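Local coordinates for protein formate dehydrogenase (Pyrobaculum aerophilum, PDB 1QP8) that binds NADPH and belongs to the D-isomer specific 2-hydroxyacid dehydrogenases, probably acting as an NAD(P)H-dependent reductase of 2-oxoacids such as glyoxylate or hydroxypyruvate, at residues Val127-Leu132 with Lys141-Leu146; Ser38-Glu43 with Lys52-Val57; Phe153-Lys158 with Asn185-Gly190. All coordinates share one frame; numbering follows the deposited sequence.

Interaction 1: residues Val127-Leu132 with Lys141-Leu146. With NDP (NADPH dihydro-nicotinamide-adenine-dinucleotide phosphate), chain C.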
# COMPACT_ATOMS: atom_id res chain seq x y z
N VAL A 127 -2.54 -10.16 11.12
CA VAL A 127 -1.45 -10.12 10.16
C VAL A 127 -0.12 -10.53 10.77
O VAL A 127 0.31 -9.96 11.77
CB VAL A 127 -1.30 -8.71 9.58
CG1 VAL A 127 -0.40 -8.76 8.36
CG2 VAL A 127 -2.66 -8.11 9.24
N ALA A 128 0.53 -11.53 10.18
CA ALA A 128 1.82 -11.98 10.68
C ALA A 128 2.94 -11.16 10.04
O ALA A 128 2.73 -10.53 9.01
CB ALA A 128 2.02 -13.45 10.36
N VAL A 129 4.11 -11.18 10.67
CA VAL A 129 5.27 -10.46 10.15
C VAL A 129 6.50 -11.24 10.58
O VAL A 129 7.11 -10.92 11.58
CB VAL A 129 5.35 -9.00 10.72
CG1 VAL A 129 6.70 -8.38 10.42
CG2 VAL A 129 4.25 -8.13 10.11
N LEU A 130 6.84 -12.27 9.82
CA LEU A 130 8.00 -13.10 10.14
C LEU A 130 9.29 -12.33 9.94
O LEU A 130 9.59 -11.88 8.83
CB LEU A 130 8.03 -14.36 9.26
CG LEU A 130 6.74 -15.00 8.73
CD1 LEU A 130 7.11 -16.38 8.19
CD2 LEU A 130 5.69 -15.12 9.81
N GLY A 131 10.07 -12.20 11.00
CA GLY A 131 11.32 -11.47 10.93
C GLY A 131 11.06 -10.06 11.41
O GLY A 131 10.27 -9.34 10.80
N LEU A 132 11.71 -9.66 12.49
CA LEU A 132 11.49 -8.32 13.01
C LEU A 132 12.71 -7.41 12.86
O LEU A 132 13.80 -7.86 12.54
CB LEU A 132 11.02 -8.39 14.47
CG LEU A 132 9.53 -8.78 14.58
CD1 LEU A 132 9.21 -9.31 15.97
CD2 LEU A 132 8.66 -7.60 14.24
N LYS A 141 5.06 -1.76 11.98
CA LYS A 141 4.55 -0.49 12.46
C LYS A 141 3.45 0.09 11.57
O LYS A 141 2.44 0.59 12.08
CB LYS A 141 5.71 0.48 12.64
CG LYS A 141 6.65 0.01 13.75
CD LYS A 141 7.71 1.03 14.11
CE LYS A 141 8.52 0.53 15.31
NZ LYS A 141 9.61 1.45 15.71
N ILE A 142 3.61 -0.00 10.26
CA ILE A 142 2.60 0.52 9.33
C ILE A 142 1.30 -0.28 9.38
O ILE A 142 0.20 0.28 9.40
CB ILE A 142 3.14 0.50 7.91
CG1 ILE A 142 4.44 1.28 7.87
CG2 ILE A 142 2.12 1.09 6.97
CD1 ILE A 142 5.21 1.13 6.59
N LEU A 143 1.43 -1.60 9.37
CA LEU A 143 0.24 -2.44 9.43
C LEU A 143 -0.55 -2.05 10.67
O LEU A 143 -1.73 -1.71 10.58
CB LEU A 143 0.62 -3.92 9.50
CG LEU A 143 1.27 -4.49 8.25
CD1 LEU A 143 1.46 -5.98 8.43
CD2 LEU A 143 0.39 -4.22 7.03
N ALA A 144 0.13 -2.08 11.81
CA ALA A 144 -0.47 -1.72 13.08
C ALA A 144 -1.15 -0.37 12.97
O ALA A 144 -2.30 -0.21 13.35
CB ALA A 144 0.59 -1.68 14.17
N ALA A 145 -0.42 0.61 12.45
CA ALA A 145 -0.98 1.94 12.29
C ALA A 145 -2.21 1.94 11.36
O ALA A 145 -2.94 2.92 11.29
CB ALA A 145 0.07 2.88 11.75
N LEU A 146 -2.43 0.85 10.65
CA LEU A 146 -3.58 0.76 9.76
C LEU A 146 -4.71 0.02 10.46
O LEU A 146 -5.78 -0.21 9.89
CB LEU A 146 -3.20 0.03 8.46
CG LEU A 146 -2.32 0.74 7.44
CD1 LEU A 146 -2.08 -0.19 6.28
CD2 LEU A 146 -2.98 2.04 6.97
PA NDP C . 18.37 -7.70 9.76
O1A NDP C . 19.35 -8.76 9.36
O2A NDP C . 18.75 -6.98 8.52
O5B NDP C . 17.35 -8.95 10.08
C5B NDP C . 17.39 -9.32 11.52
C4B NDP C . 15.94 -9.63 12.04
O4B NDP C . 15.42 -10.96 11.65
C3B NDP C . 15.83 -9.68 13.61
O3B NDP C . 14.48 -9.52 14.01
C2B NDP C . 16.43 -11.08 13.81
O2B NDP C . 16.46 -11.73 15.03
C1B NDP C . 15.73 -11.83 12.77
N9A NDP C . 16.36 -13.08 12.47
C8A NDP C . 17.56 -13.38 11.90
N7A NDP C . 17.75 -14.70 11.78
C5A NDP C . 16.61 -15.24 12.31
C6A NDP C . 16.18 -16.60 12.50
N6A NDP C . 16.99 -17.61 12.12
N1A NDP C . 14.94 -16.81 13.08
C2A NDP C . 14.18 -15.72 13.46
N3A NDP C . 14.50 -14.44 13.33
C4A NDP C . 15.73 -14.28 12.72
O3 NDP C . 17.00 -7.25 9.14
PN NDP C . 16.23 -6.86 7.74
O1N NDP C . 14.82 -6.49 8.00
O2N NDP C . 16.94 -5.79 6.99
O5D NDP C . 16.29 -8.24 6.81
C5D NDP C . 17.50 -8.50 6.06
C4D NDP C . 17.21 -9.75 5.22
O4D NDP C . 16.16 -9.46 4.27
C3D NDP C . 18.44 -10.14 4.39
O3D NDP C . 19.25 -11.01 5.16
C2D NDP C . 17.79 -10.77 3.13
O2D NDP C . 17.62 -12.19 3.27
C1D NDP C . 16.46 -9.98 2.96
N1N NDP C . 16.56 -8.85 1.92
C2N NDP C . 15.67 -8.96 0.79
C3N NDP C . 15.75 -7.92 -0.17
C7N NDP C . 14.79 -8.01 -1.42
O7N NDP C . 14.72 -7.04 -2.14
N7N NDP C . 14.10 -9.18 -1.60
C4N NDP C . 16.64 -6.78 -0.09
C5N NDP C . 17.46 -6.81 1.10
C6N NDP C . 17.45 -7.76 2.07
P2B NDP C . 17.91 -11.54 15.89
O1X NDP C . 17.51 -12.41 17.06
O2X NDP C . 18.92 -12.12 14.97
O3X NDP C . 18.04 -10.12 16.13
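L143 meets the strand through a single methyl group, CD1, which is shared between V127 and V129. Its nearest partner is V127 CG1, at 3.3 Å from L143 CD1, and the two side chains cross at about a right angle. V129 comes at the same methyl tip to tip, with CG2 3.9 Å from L143 CD1. On V127, CG1 stands anti to the backbone N (chi1 -167°), which carries it to the helix-facing side of the strand. No hydrogen bond joins the segments; the contact is apolar, and its three touching residues are buried. V150 of strand 149-153 packs on both V129 and L143, while L91 and L94 of helix 83-98 close on L143 as well. Strand 126-130, helix 135-145 and strand 149-153 form the first beta-alpha-beta unit of the Rossmann-type nucleotide domain, and G131 opens its probable GxGxxG turn. The positive phi of G131 suits a glycine, since a side chain there would probably crowd the carbonyl O of L130. Just beyond, L132 N gives a weak hydrogen bond to the ribose O3B of NADPH (3.2 Å). The helix is far looser on its other flank: K141 and A145 are exposed and do not touch the strand, whereas L146, partly exposed, packs on L91 of the second subunit.

Interaction 2: residues Ser38-Glu43 with Lys52-Val57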
# COMPACT_ATOMS: atom_id res chain seq x y z
N SER A 38 30.16 -7.57 -3.03
CA SER A 38 28.75 -7.89 -3.10
C SER A 38 28.69 -9.42 -3.12
O SER A 38 27.81 -10.06 -2.55
CB SER A 38 28.15 -7.32 -4.37
OG SER A 38 26.89 -6.76 -4.08
N ARG A 39 29.65 -10.01 -3.81
CA ARG A 39 29.76 -11.45 -3.90
C ARG A 39 31.26 -11.70 -3.89
O ARG A 39 32.06 -10.80 -4.17
CB ARG A 39 29.12 -11.96 -5.20
CG ARG A 39 27.67 -12.42 -5.02
CD ARG A 39 26.71 -11.67 -5.95
NE ARG A 39 25.61 -11.03 -5.20
CZ ARG A 39 24.48 -11.63 -4.84
NH1 ARG A 39 24.26 -12.90 -5.15
NH2 ARG A 39 23.57 -10.96 -4.15
N ILE A 40 31.66 -12.92 -3.53
CA ILE A 40 33.08 -13.22 -3.49
C ILE A 40 33.23 -14.71 -3.68
O ILE A 40 32.49 -15.49 -3.09
CB ILE A 40 33.70 -12.76 -2.15
CG1 ILE A 40 35.23 -12.78 -2.25
CG2 ILE A 40 33.22 -13.63 -1.02
CD1 ILE A 40 35.94 -12.26 -1.00
N THR A 41 34.18 -15.10 -4.52
CA THR A 41 34.39 -16.51 -4.80
C THR A 41 35.53 -17.07 -3.97
O THR A 41 36.33 -16.33 -3.39
CB THR A 41 34.73 -16.75 -6.28
OG1 THR A 41 35.98 -16.13 -6.59
CG2 THR A 41 33.63 -16.18 -7.17
N ALA A 42 35.62 -18.40 -3.93
CA ALA A 42 36.69 -19.02 -3.19
C ALA A 42 38.01 -18.73 -3.90
O ALA A 42 39.07 -18.74 -3.27
CB ALA A 42 36.47 -20.50 -3.10
N GLU A 43 37.94 -18.47 -5.20
CA GLU A 43 39.14 -18.17 -5.97
C GLU A 43 39.73 -16.87 -5.44
O GLU A 43 40.94 -16.75 -5.29
CB GLU A 43 38.84 -18.04 -7.46
CG GLU A 43 37.44 -18.45 -7.88
CD GLU A 43 37.07 -19.84 -7.44
OE1 GLU A 43 37.84 -20.78 -7.73
OE2 GLU A 43 36.01 -20.00 -6.80
N LYS A 52 41.25 -9.75 6.79
CA LYS A 52 40.79 -9.83 8.17
C LYS A 52 39.38 -9.28 8.36
O LYS A 52 38.77 -9.47 9.42
CB LYS A 52 41.77 -9.08 9.07
CG LYS A 52 43.20 -9.50 8.80
CD LYS A 52 44.19 -8.81 9.71
CE LYS A 52 45.58 -9.35 9.50
NZ LYS A 52 46.05 -9.15 8.10
N PHE A 53 38.86 -8.59 7.34
CA PHE A 53 37.51 -8.03 7.41
C PHE A 53 36.86 -8.04 6.03
O PHE A 53 37.53 -7.84 5.04
CB PHE A 53 37.56 -6.59 7.92
CG PHE A 53 36.20 -5.94 8.06
CD1 PHE A 53 35.30 -6.37 9.03
CD2 PHE A 53 35.83 -4.87 7.23
CE1 PHE A 53 34.06 -5.74 9.18
CE2 PHE A 53 34.59 -4.25 7.38
CZ PHE A 53 33.71 -4.68 8.36
N ILE A 54 35.56 -8.30 5.98
CA ILE A 54 34.84 -8.32 4.71
C ILE A 54 33.51 -7.60 4.86
O ILE A 54 32.59 -8.11 5.51
CB ILE A 54 34.56 -9.75 4.22
CG1 ILE A 54 35.87 -10.45 3.84
CG2 ILE A 54 33.65 -9.72 3.01
CD1 ILE A 54 35.69 -11.90 3.36
N GLN A 55 33.42 -6.41 4.26
CA GLN A 55 32.19 -5.63 4.30
C GLN A 55 31.39 -5.95 3.06
O GLN A 55 31.86 -5.74 1.94
CB GLN A 55 32.49 -4.13 4.30
CG GLN A 55 31.23 -3.26 4.25
CD GLN A 55 30.37 -3.42 5.50
OE1 GLN A 55 30.83 -3.12 6.61
NE2 GLN A 55 29.14 -3.89 5.32
N VAL A 56 30.18 -6.46 3.28
CA VAL A 56 29.30 -6.80 2.17
C VAL A 56 28.30 -5.66 1.97
O VAL A 56 27.79 -5.08 2.93
CB VAL A 56 28.52 -8.11 2.45
CG1 VAL A 56 27.72 -8.50 1.21
CG2 VAL A 56 29.49 -9.22 2.84
N VAL A 57 28.01 -5.35 0.71
CA VAL A 57 27.08 -4.29 0.37
C VAL A 57 25.61 -4.68 0.57
O VAL A 57 24.79 -3.87 0.98
CB VAL A 57 27.27 -3.86 -1.10
CG1 VAL A 57 26.51 -2.58 -1.38
CG2 VAL A 57 28.75 -3.69 -1.38
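The carbonyl O of V56, the residue whose side chain meets S38, accepts a nearly straight hydrogen bond from Q55 NE2 (3.0 Å, 159° at the hydrogen). The donor stands above the carbonyl plane, 37° out of it, while the acceptor lies almost in the amide plane of Q55. The other end of that amide, OE1, is bonded to N281 of helix 268-286, so the buried group is held from both ends and its rotation is fixed. Across the contact the touches are lighter. V56 CG1 approaches the carbonyl O of S38 at 4.1 Å, and S38 OG lies 4.2 Å from V57 CB. Further along, I40 and I54 meet end methyl to end methyl, their CD1 atoms 4.4 Å apart; both chains are extended at chi2, and L45 of helix 42-47 packs against each. T41 is the N-cap of that helix. V37, just before the first segment, pairs through its backbone with Q55 and V57 in strand-like fashion, whereas I54 and V56 bond to A76 on the opposite flank. From V37 the chain runs through helix 42-47 to strand 54-55, consistent with a beta-alpha-beta-like crossover in the flavodoxin-like substrate-binding domain of this family. With no hydrogen bond between the segments themselves, their fit rests on van der Waals contact, aliphatic between I40 and I54 and between S38 oxygens and valine carbons at the other end, while direction and register come from the backbone bonds to V37 and A76.

Interaction 3: residues Phe153-Lys158 with Asn185-Gly190. With NDP (NADPH dihydro-nicotinamide-adenine-dinucleotide phosphate), chain C.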
# COMPACT_ATOMS: atom_id res chain seq x y z
N PHE A 153 6.82 -12.00 14.57
CA PHE A 153 7.62 -13.18 14.88
C PHE A 153 9.10 -12.81 14.80
O PHE A 153 9.47 -11.87 14.09
CB PHE A 153 7.32 -14.28 13.88
CG PHE A 153 8.37 -15.35 13.82
CD1 PHE A 153 8.58 -16.21 14.90
CD2 PHE A 153 9.12 -15.54 12.66
CE1 PHE A 153 9.53 -17.24 14.83
CE2 PHE A 153 10.07 -16.57 12.58
CZ PHE A 153 10.27 -17.42 13.67
N SER A 154 9.95 -13.54 15.52
CA SER A 154 11.38 -13.27 15.52
C SER A 154 12.12 -14.18 16.48
O SER A 154 11.51 -14.79 17.36
CB SER A 154 11.65 -11.80 15.89
OG SER A 154 13.03 -11.51 15.80
N ARG A 155 13.44 -14.27 16.31
CA ARG A 155 14.30 -15.10 17.15
C ARG A 155 14.39 -14.47 18.54
O ARG A 155 13.85 -14.99 19.52
CB ARG A 155 15.70 -15.20 16.54
CG ARG A 155 16.35 -16.57 16.65
CD ARG A 155 17.79 -16.48 17.15
NE ARG A 155 18.66 -15.69 16.27
CZ ARG A 155 19.14 -16.11 15.10
NH1 ARG A 155 18.84 -17.32 14.64
NH2 ARG A 155 19.94 -15.31 14.40
N THR A 156 15.10 -13.35 18.63
CA THR A 156 15.22 -12.66 19.90
C THR A 156 14.00 -11.76 20.06
O THR A 156 13.69 -10.96 19.17
CB THR A 156 16.50 -11.77 19.97
OG1 THR A 156 16.50 -10.83 18.90
CG2 THR A 156 17.75 -12.64 19.92
N PRO A 157 13.26 -11.90 21.17
CA PRO A 157 12.06 -11.11 21.46
C PRO A 157 12.29 -9.62 21.33
O PRO A 157 12.98 -9.17 20.42
CB PRO A 157 11.72 -11.52 22.88
CG PRO A 157 12.09 -12.96 22.89
CD PRO A 157 13.44 -12.97 22.17
N LYS A 158 11.71 -8.87 22.24
CA LYS A 158 11.85 -7.41 22.26
C LYS A 158 11.26 -6.80 20.99
O LYS A 158 11.77 -7.01 19.89
CB LYS A 158 13.33 -7.03 22.41
CG LYS A 158 13.62 -5.83 23.32
CD LYS A 158 13.06 -4.53 22.76
CE LYS A 158 13.40 -3.35 23.66
NZ LYS A 158 12.83 -2.07 23.12
N ASN A 185 19.44 -18.21 6.98
CA ASN A 185 20.57 -18.88 7.61
C ASN A 185 20.18 -20.35 7.78
O ASN A 185 19.18 -20.78 7.21
CB ASN A 185 20.89 -18.24 8.95
CG ASN A 185 19.68 -18.09 9.80
OD1 ASN A 185 18.93 -19.06 9.98
ND2 ASN A 185 19.46 -16.89 10.33
N LYS A 186 20.94 -21.12 8.54
CA LYS A 186 20.63 -22.54 8.71
C LYS A 186 19.38 -22.78 9.54
O LYS A 186 18.80 -23.86 9.50
CB LYS A 186 21.82 -23.30 9.31
CG LYS A 186 22.15 -22.92 10.74
CD LYS A 186 23.33 -23.73 11.26
CE LYS A 186 23.62 -23.41 12.71
NZ LYS A 186 24.81 -24.16 13.22
N HIS A 187 18.95 -21.76 10.27
CA HIS A 187 17.76 -21.87 11.10
C HIS A 187 16.50 -21.43 10.36
O HIS A 187 15.39 -21.76 10.77
CB HIS A 187 17.90 -21.03 12.37
CG HIS A 187 19.12 -21.34 13.17
ND1 HIS A 187 20.36 -20.80 12.87
CD2 HIS A 187 19.31 -22.16 14.23
CE1 HIS A 187 21.25 -21.28 13.72
NE2 HIS A 187 20.65 -22.10 14.55
N THR A 188 16.67 -20.66 9.28
CA THR A 188 15.52 -20.20 8.51
C THR A 188 15.24 -21.03 7.25
O THR A 188 14.13 -20.95 6.71
CB THR A 188 15.61 -18.71 8.11
OG1 THR A 188 16.79 -18.48 7.33
CG2 THR A 188 15.60 -17.83 9.35
N ARG A 189 16.21 -21.81 6.78
CA ARG A 189 16.00 -22.64 5.59
C ARG A 189 14.65 -23.34 5.78
O ARG A 189 14.21 -23.48 6.89
CB ARG A 189 17.11 -23.68 5.46
CG ARG A 189 18.39 -23.15 4.87
CD ARG A 189 18.51 -23.58 3.41
NE ARG A 189 19.49 -22.77 2.70
CZ ARG A 189 19.51 -22.60 1.38
NH1 ARG A 189 18.59 -23.19 0.62
NH2 ARG A 189 20.41 -21.82 0.82
N GLY A 190 14.00 -23.75 4.70
CA GLY A 190 12.68 -24.41 4.80
C GLY A 190 11.89 -24.30 6.09
O GLY A 190 11.20 -25.24 6.49
PA NDP C . 18.37 -7.70 9.76
O1A NDP C . 19.35 -8.76 9.36
O2A NDP C . 18.75 -6.98 8.52
O5B NDP C . 17.35 -8.95 10.08
C5B NDP C . 17.39 -9.32 11.52
C4B NDP C . 15.94 -9.63 12.04
O4B NDP C . 15.42 -10.96 11.65
C3B NDP C . 15.83 -9.68 13.61
O3B NDP C . 14.48 -9.52 14.01
C2B NDP C . 16.43 -11.08 13.81
O2B NDP C . 16.46 -11.73 15.03
C1B NDP C . 15.73 -11.83 12.77
N9A NDP C . 16.36 -13.08 12.47
C8A NDP C . 17.56 -13.38 11.90
N7A NDP C . 17.75 -14.70 11.78
C5A NDP C . 16.61 -15.24 12.31
C6A NDP C . 16.18 -16.60 12.50
N6A NDP C . 16.99 -17.61 12.12
N1A NDP C . 14.94 -16.81 13.08
C2A NDP C . 14.18 -15.72 13.46
N3A NDP C . 14.50 -14.44 13.33
C4A NDP C . 15.73 -14.28 12.72
O3 NDP C . 17.00 -7.25 9.14
PN NDP C . 16.23 -6.86 7.74
O1N NDP C . 14.82 -6.49 8.00
O2N NDP C . 16.94 -5.79 6.99
O5D NDP C . 16.29 -8.24 6.81
C5D NDP C . 17.50 -8.50 6.06
C4D NDP C . 17.21 -9.75 5.22
O4D NDP C . 16.16 -9.46 4.27
C3D NDP C . 18.44 -10.14 4.39
O3D NDP C . 19.25 -11.01 5.16
C2D NDP C . 17.79 -10.77 3.13
O2D NDP C . 17.62 -12.19 3.27
C1D NDP C . 16.46 -9.98 2.96
N1N NDP C . 16.56 -8.85 1.92
C2N NDP C . 15.67 -8.96 0.79
C3N NDP C . 15.75 -7.92 -0.17
C7N NDP C . 14.79 -8.01 -1.42
O7N NDP C . 14.72 -7.04 -2.14
N7N NDP C . 14.10 -9.18 -1.60
C4N NDP C . 16.64 -6.78 -0.09
C5N NDP C . 17.46 -6.81 1.10
C6N NDP C . 17.45 -7.76 2.07
P2B NDP C . 17.91 -11.54 15.89
O1X NDP C . 17.51 -12.41 17.06
O2X NDP C . 18.92 -12.12 14.97
O3X NDP C . 18.04 -10.12 16.13
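R155 and H187 mark the closest backbone approach of two irregular loops, their CA atoms 9.7 Å apart, and no hydrogen bond bridges them. The second loop is shaped by an Asx turn, in which H187 N donates to N185 OD1 (2.7 Å); T188 N and R189 N both reach N185 O from one face of its plane. The adenine of NADPH lies between the loops. Bent at chi2 and chi3, the R155 chain brings one face of its guanidinium over the base, offset toward the rim, with adenine C5A 3.7 Å above the guanidinium plane. R155 NH2 also makes a weak bond to phosphate O2X, and R155 NH1 lies 4.2 Å from H187 ND1. N185 presents its amide to the base: ND2 donates weakly to N7A (3.1 Å), and N6A weakly to OD1. On the phosphate, O1X is gripped twice by T156, through its backbone N (3.0 Å) and OG1 (2.6 Å). Shortening R155 to an alanine removes the guanidinium, which would probably uncover this face of the adenine and deprive the 2'-phosphate of a nearby positive charge. Loops following strands 149-153 and 177-180, one reading the 2'-phosphate and the other bonding to adenine N6A and N7A, form the adenosine end of a Rossmann-type NADPH site.

Interactions 1 and 3 belong to the nucleotide-binding domain and both touch NADPH; interaction 2 lies on the opposite side of the chain's centre from interaction 1, their centres 33 Å apart. Interactions 1 and 2 are largely buried and lack hydrogen bonds between their segments, the first wholly aliphatic, the second also involving the oxygens of S38; each closes a helix-containing connection. Interaction 3 is partly exposed and polar, its segments meeting mainly through the cofactor. Strand 126-130 and the strand leading into 153-158 are adjacent in the parallel sheet: G131 N lies 3.2 Å from F153 O, a probable hydrogen bond. Apolar strand-helix packing at 127-132 and 141-146 thus passes into polar ligand recognition at the strand ends.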